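Local coordinates for protein dihydropteroate synthase (Xanthomonas albilineans, PDB 6Q62) that probably condenses para-aminobenzoate with 6-hydroxymethyl-7,8-dihydropterin diphosphate to make 7,8-dihydropteroate, the immediate precursor of folates, at residues 223-229 / 239-245. Sequence-based numbering, arbitrary orientation.
Sequences LSRKRSI and EQRVAGS. With 6GU (6-chloroguanine), chain E; SO4 (sulfate ion), chain I.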
loop_
_atom_site.group_PDB
_atom_site.type_symbol
_atom_site.label_atom_id
_atom_site.label_comp_id
_atom_site.label_asym_id
_atom_site.label_seq_id
_atom_site.Cartn_x
_atom_site.Cartn_y
_atom_site.Cartn_z
ATOM N N LEU A 223 4.580 2.598 -12.160
ATOM C CA LEU A 223 3.840 3.839 -11.881
ATOM C C LEU A 223 4.592 4.636 -10.826
ATOM O O LEU A 223 4.092 5.654 -10.339
ATOM C CB LEU A 223 2.420 3.503 -11.353
ATOM C CG LEU A 223 1.481 2.721 -12.273
ATOM C CD1 LEU A 223 1.288 1.300 -11.773
ATOM C CD2 LEU A 223 0.135 3.367 -12.325
ATOM N N SER A 224 5.807 4.209 -10.520
ATOM C CA SER A 224 6.600 4.747 -9.420
ATOM C C SER A 224 6.836 6.253 -9.427
ATOM O O SER A 224 7.544 6.796 -10.258
ATOM C CB SER A 224 7.920 4.000 -9.303
ATOM O OG SER A 224 8.528 4.349 -8.078
ATOM N N ARG A 225 6.242 6.924 -8.421
ATOM C CA ARG A 225 6.358 8.362 -8.154
ATOM C C ARG A 225 5.975 9.209 -9.357
ATOM O O ARG A 225 6.391 10.373 -9.462
ATOM C CB ARG A 225 7.778 8.713 -7.674
ATOM C CG ARG A 225 8.190 7.952 -6.400
ATOM C CD ARG A 225 9.611 8.327 -6.090
ATOM N NE ARG A 225 10.095 7.732 -4.840
ATOM C CZ ARG A 225 11.123 8.211 -4.150
ATOM N NH1 ARG A 225 11.800 9.260 -4.598
ATOM N NH2 ARG A 225 11.490 7.638 -3.012
ATOM N N LYS A 226 5.161 8.632 -10.242
ATOM C CA LYS A 226 4.809 9.341 -11.463
ATOM C C LYS A 226 3.788 10.448 -11.232
ATOM O O LYS A 226 3.082 10.458 -10.213
ATOM C CB LYS A 226 4.375 8.370 -12.541
ATOM C CG LYS A 226 5.587 7.536 -13.010
ATOM C CD LYS A 226 5.289 6.694 -14.204
ATOM C CE LYS A 226 6.619 6.219 -14.760
ATOM N NZ LYS A 226 6.391 5.220 -15.797
ATOM N N ARG A 227 3.719 11.401 -12.187
ATOM C CA ARG A 227 2.830 12.557 -12.101
ATOM C C ARG A 227 1.404 12.144 -11.808
ATOM O O ARG A 227 0.769 12.826 -11.005
ATOM C CB ARG A 227 2.889 13.403 -13.407
ATOM C CG ARG A 227 1.941 14.612 -13.424
ATOM C CD ARG A 227 2.012 15.417 -14.718
ATOM N NE ARG A 227 3.342 16.000 -14.927
ATOM C CZ ARG A 227 3.708 17.223 -14.550
ATOM N NH1 ARG A 227 2.828 18.046 -13.989
ATOM N NH2 ARG A 227 4.948 17.645 -14.763
ATOM N N SER A 228 0.882 11.084 -12.459
ATOM C CA SER A 228 -0.491 10.625 -12.239
ATOM C C SER A 228 -0.737 10.256 -10.806
ATOM O O SER A 228 -1.794 10.605 -10.280
ATOM C CB SER A 228 -0.852 9.483 -13.173
ATOM O OG SER A 228 -0.915 10.003 -14.486
ATOM N N ILE A 229 0.265 9.626 -10.137
ATOM C CA ILE A 229 0.140 9.294 -8.707
ATOM C C ILE A 229 0.050 10.595 -7.902
ATOM O O ILE A 229 -0.794 10.696 -7.002
ATOM C CB ILE A 229 1.287 8.391 -8.210
ATOM C CG1 ILE A 229 1.351 7.077 -9.020
ATOM C CG2 ILE A 229 1.137 8.114 -6.720
ATOM C CD1 ILE A 229 0.025 6.220 -9.137
ATOM N N GLU A 239 9.112 12.471 -3.969
ATOM C CA GLU A 239 9.373 11.769 -2.708
ATOM C C GLU A 239 8.141 11.657 -1.800
ATOM O O GLU A 239 8.173 10.879 -0.857
ATOM C CB GLU A 239 10.562 12.375 -1.913
ATOM C CG GLU A 239 11.638 13.081 -2.724
ATOM C CD GLU A 239 11.306 14.519 -3.073
ATOM O OE1 GLU A 239 11.123 14.808 -4.278
ATOM O OE2 GLU A 239 11.213 15.354 -2.144
ATOM N N GLN A 240 7.080 12.451 -2.057
ATOM C CA GLN A 240 5.831 12.472 -1.274
ATOM C C GLN A 240 4.843 11.454 -1.833
ATOM O O GLN A 240 3.785 11.228 -1.249
ATOM C CB GLN A 240 5.186 13.883 -1.324
ATOM C CG GLN A 240 6.044 14.973 -0.690
ATOM C CD GLN A 240 5.502 16.375 -0.904
ATOM O OE1 GLN A 240 4.844 16.690 -1.907
ATOM N NE2 GLN A 240 5.784 17.249 0.053
ATOM N N ARG A 241 5.215 10.802 -2.965
ATOM C CA ARG A 241 4.314 9.888 -3.675
ATOM C C ARG A 241 4.565 8.420 -3.382
ATOM O O ARG A 241 4.037 7.551 -4.086
ATOM C CB ARG A 241 4.450 10.124 -5.191
ATOM C CG ARG A 241 4.045 11.511 -5.623
ATOM C CD ARG A 241 4.527 11.770 -7.026
ATOM N NE ARG A 241 4.282 13.163 -7.407
ATOM C CZ ARG A 241 4.686 13.716 -8.544
ATOM N NH1 ARG A 241 5.360 13.000 -9.435
ATOM N NH2 ARG A 241 4.393 14.983 -8.812
ATOM N N VAL A 242 5.309 8.137 -2.340
ATOM C CA VAL A 242 5.650 6.749 -2.035
ATOM C C VAL A 242 4.412 5.900 -1.680
ATOM O O VAL A 242 4.215 4.849 -2.279
ATOM C CB VAL A 242 6.741 6.660 -0.973
ATOM C CG1 VAL A 242 7.089 5.209 -0.683
ATOM C CG2 VAL A 242 7.984 7.458 -1.370
ATOM N N ALA A 243 3.558 6.356 -0.734
ATOM C CA ALA A 243 2.395 5.547 -0.382
ATOM C C ALA A 243 1.443 5.302 -1.553
ATOM O O ALA A 243 0.987 4.168 -1.753
ATOM C CB ALA A 243 1.648 6.191 0.776
ATOM N N GLY A 244 1.166 6.332 -2.356
ATOM C CA GLY A 244 0.299 6.162 -3.515
ATOM C C GLY A 244 0.900 5.228 -4.561
ATOM O O GLY A 244 0.168 4.467 -5.209
ATOM N N SER A 245 2.244 5.286 -4.714
ATOM C CA SER A 245 2.970 4.416 -5.669
ATOM C C SER A 245 2.906 2.957 -5.210
ATOM O O SER A 245 2.619 2.066 -6.017
ATOM C CB SER A 245 4.415 4.871 -5.800
ATOM O OG SER A 245 4.474 6.179 -6.353
HETATM CL CL6 6GU E . 6.825 2.622 -16.778
HETATM N N1 6GU E . 8.354 0.982 -17.841
HETATM C C2 6GU E . 9.592 0.670 -18.403
HETATM N N2 6GU E . 9.637 -0.530 -18.963
HETATM N N3 6GU E . 10.697 1.496 -18.435
HETATM C C4 6GU E . 10.485 2.736 -17.872
HETATM C C5 6GU E . 9.246 3.135 -17.303
HETATM C C6 6GU E . 8.265 2.194 -17.339
HETATM N N7 6GU E . 9.356 4.444 -16.840
HETATM C C8 6GU E . 10.665 4.798 -17.152
HETATM N N9 6GU E . 11.366 3.804 -17.760
HETATM S S SO4 I . 6.438 15.376 -11.967
HETATM O O1 SO4 I . 7.579 16.142 -11.460
HETATM O O2 SO4 I . 6.297 15.575 -13.412
HETATM O O3 SO4 I . 6.667 13.962 -11.692
HETATM O O4 SO4 I . 5.208 15.837 -11.337
#
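Arg225 is held through its backbone by two side chains of 239-245. Its N-H is donated to Ser245 OG at 2.8 Å, and its carbonyl O receives Arg241 NH1, also at 2.8 Å. The NH1 bond lies almost in the guanidinium plane but meets the carbonyl from above its plane. The two bonds hold the type II beta turn from Leu223 to Lys226 against the start of helix 242-254. Serine suits its place because one small hydroxyl works both ways: OG accepts from Arg225 N and donates to Arg241 O at 2.7 Å. That carbonyl also takes Ser245 N, from the opposite face of its plane.

The charged end of Arg241 goes further. Its chain is extended from CG to NE (chi2 166°, chi3 -173°), long enough to pass the Arg225 carbonyl and reach a sulfate, to which NH1 and NH2 donate at O3 and O4. NE bonds to Arg235 O, so all three guanidinium nitrogens have partners. Arg227 approaches the same anion differently: O4 sits 3.8 Å above the centre of its guanidinium, while NH2 comes within 2.8 Å of sulfate O2.

Nonpolar packing closes the inner side. With Ile229 CG1 beside the backbone N (chi1 -58°), CG2 is anti to it and presses on Gly244 C, 3.6 Å away; the absence of a side chain on Gly244 permits this approach. Farther out, Arg225 runs alongside Val242, with NH2 3.9 Å from CG2, while its charge is paired with Asp264.

The contact joins the loop after strand 220-221 of the TIM barrel, which carries Lys226 of the 6-chloroguanine pocket, and the start of helix 227-233 to the start of helix 242-254. Arg227 and Arg241 gather round the sulfate, probably from the crystallisation liquor, which is consistent with a site suited to an anion.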